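Local coordinates for NADPH-flavin oxidoreductase (Vibrio parahaemolyticus serotype O3:K6, PDB 5UU6), which probably uses NADPH to reduce flavins or nitro compounds through a bound flavin mononucleotide, at residues L146-N151 with L232-G237. Numbering follows the deposited sequence.
Sequences LGLPQN and LPYLNG
With CG of Q150 anti to its carbonyl carbon (chi1 -69°), beside the backbone N, and the chain bent at chi2, the glutamine turns its amide toward G237 of segment 232-237. NE2 of Q150 donates to O of G237 at 3.1 Å. The acceptor lies almost in the plane of the Q150 amide, while the N-H, approaching at 157°, reaches the oxygen tilted from the carbonyl plane. The long, jointed glutamine suits this exposed place, since it spans a gap in which the nearest CA atoms, those of Q150 and G237, are 8.1 Å apart; at G237 a side chain would be crowded by O of P233 in its own helix.

Deeper in, Y234 uses a chi1 of 170° to extend its ring toward the loop, and its OH comes to 4.3 Å from CD1 of L148, a loose approach of a buried leucine to the phenol's end. That hydroxyl is satisfied by D143 and by the backbone N of I154, so tyrosine can be buried here without losing polar partners. G147 completes the Schellman motif ending the preceding helix, its positive phi favouring glycine. The Y234 side chain is about 14 Å from the bound flavin mononucleotide, so the contact joins parts of the fold away from the cofactor. The loop 146-151 links helix 139-145 to strand 152-161, and helix 231-237 is fastened beside both, with Y234 packing on A139, Q140 and A153 while L148 also touches Y184 of the second subunit.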
loop_
_atom_site.group_PDB
_atom_site.type_symbol
_atom_site.label_atom_id
_atom_site.label_comp_id
_atom_site.label_asym_id
_atom_site.label_seq_id
_atom_site.Cartn_x
_atom_site.Cartn_y
_atom_site.Cartn_z
ATOM N N LEU A 146 -8.419 13.348 -16.048
ATOM C CA LEU A 146 -7.548 12.299 -16.569
ATOM C C LEU A 146 -8.287 11.317 -17.465
ATOM O O LEU A 146 -7.678 10.335 -17.901
ATOM C CB LEU A 146 -6.878 11.530 -15.428
ATOM C CG LEU A 146 -6.031 12.378 -14.474
ATOM C CD1 LEU A 146 -5.446 11.530 -13.355
ATOM C CD2 LEU A 146 -4.924 13.143 -15.182
ATOM N N GLY A 147 -9.573 11.556 -17.725
ATOM C CA GLY A 147 -10.372 10.714 -18.606
ATOM C C GLY A 147 -10.549 9.287 -18.130
ATOM O O GLY A 147 -10.530 8.359 -18.951
ATOM N N LEU A 148 -10.726 9.080 -16.793
ATOM C CA LEU A 148 -10.805 7.691 -16.337
ATOM C C LEU A 148 -12.160 7.078 -16.693
ATOM O O LEU A 148 -13.200 7.723 -16.516
ATOM C CB LEU A 148 -10.590 7.604 -14.837
ATOM C CG LEU A 148 -9.306 8.243 -14.322
ATOM C CD1 LEU A 148 -9.289 8.042 -12.826
ATOM C CD2 LEU A 148 -8.112 7.564 -14.982
ATOM N N PRO A 149 -12.177 5.833 -17.176
ATOM C CA PRO A 149 -13.439 5.126 -17.407
ATOM C C PRO A 149 -14.049 4.594 -16.109
ATOM O O PRO A 149 -13.506 4.722 -15.016
ATOM C CB PRO A 149 -13.022 3.966 -18.315
ATOM C CG PRO A 149 -11.626 3.641 -17.866
ATOM C CD PRO A 149 -11.010 4.992 -17.495
ATOM N N GLN A 150 -15.216 3.986 -16.257
ATOM C CA GLN A 150 -15.808 3.212 -15.183
ATOM C C GLN A 150 -14.858 2.107 -14.732
ATOM O O GLN A 150 -13.980 1.660 -15.483
ATOM C CB GLN A 150 -17.145 2.626 -15.661
ATOM C CG GLN A 150 -18.223 3.690 -15.873
ATOM C CD GLN A 150 -18.485 4.503 -14.606
ATOM O OE1 GLN A 150 -18.031 5.643 -14.483
ATOM N NE2 GLN A 150 -19.198 3.912 -13.660
ATOM N N ASN A 151 -15.012 1.691 -13.473
ATOM C CA ASN A 151 -14.201 0.639 -12.848
ATOM C C ASN A 151 -12.772 1.079 -12.560
ATOM O O ASN A 151 -11.913 0.236 -12.307
ATOM C CB ASN A 151 -14.169 -0.653 -13.693
ATOM C CG ASN A 151 -15.475 -1.440 -13.637
ATOM O OD1 ASN A 151 -16.491 -0.966 -13.125
ATOM N ND2 ASN A 151 -15.438 -2.670 -14.145
ATOM N N LEU A 232 -16.947 7.981 -0.701
ATOM C CA LEU A 232 -17.803 6.846 -1.056
ATOM C C LEU A 232 -18.675 7.137 -2.282
ATOM O O LEU A 232 -18.671 6.311 -3.217
ATOM C CB LEU A 232 -18.655 6.397 0.135
ATOM C CG LEU A 232 -19.510 5.146 -0.100
ATOM C CD1 LEU A 232 -18.614 3.932 -0.488
ATOM C CD2 LEU A 232 -20.381 4.828 1.172
ATOM N N PRO A 233 -19.418 8.257 -2.365
ATOM C CA PRO A 233 -20.097 8.577 -3.640
ATOM C C PRO A 233 -19.155 8.628 -4.836
ATOM O O PRO A 233 -19.550 8.214 -5.929
ATOM C CB PRO A 233 -20.724 9.967 -3.383
ATOM C CG PRO A 233 -20.901 10.037 -1.878
ATOM C CD PRO A 233 -19.692 9.272 -1.326
ATOM N N TYR A 234 -17.943 9.178 -4.676
ATOM C CA TYR A 234 -16.978 9.173 -5.771
ATOM C C TYR A 234 -16.758 7.742 -6.278
ATOM O O TYR A 234 -16.980 7.436 -7.463
ATOM C CB TYR A 234 -15.641 9.795 -5.320
ATOM C CG TYR A 234 -14.551 9.574 -6.361
ATOM C CD1 TYR A 234 -14.699 10.030 -7.685
ATOM C CD2 TYR A 234 -13.428 8.814 -6.058
ATOM C CE1 TYR A 234 -13.700 9.778 -8.654
ATOM C CE2 TYR A 234 -12.422 8.554 -7.038
ATOM C CZ TYR A 234 -12.584 9.011 -8.311
ATOM O OH TYR A 234 -11.589 8.718 -9.231
ATOM N N LEU A 235 -16.348 6.848 -5.372
ATOM C CA LEU A 235 -16.088 5.453 -5.726
ATOM C C LEU A 235 -17.331 4.791 -6.318
ATOM O O LEU A 235 -17.259 4.110 -7.350
ATOM C CB LEU A 235 -15.600 4.691 -4.482
ATOM C CG LEU A 235 -14.241 5.086 -3.858
ATOM C CD1 LEU A 235 -14.002 4.317 -2.542
ATOM C CD2 LEU A 235 -13.042 4.859 -4.780
ATOM N N ASN A 236 -18.493 4.974 -5.672
ATOM C CA ASN A 236 -19.701 4.354 -6.183
ATOM C C ASN A 236 -20.025 4.846 -7.578
ATOM O O ASN A 236 -20.393 4.049 -8.439
ATOM C CB ASN A 236 -20.871 4.602 -5.222
ATOM C CG ASN A 236 -20.697 3.851 -3.918
ATOM O OD1 ASN A 236 -19.824 2.953 -3.812
ATOM N ND2 ASN A 236 -21.489 4.208 -2.914
ATOM N N GLY A 237 -19.817 6.142 -7.850
ATOM C CA GLY A 237 -20.035 6.655 -9.202
ATOM C C GLY A 237 -19.135 6.040 -10.267
ATOM O O GLY A 237 -19.482 6.080 -11.448
#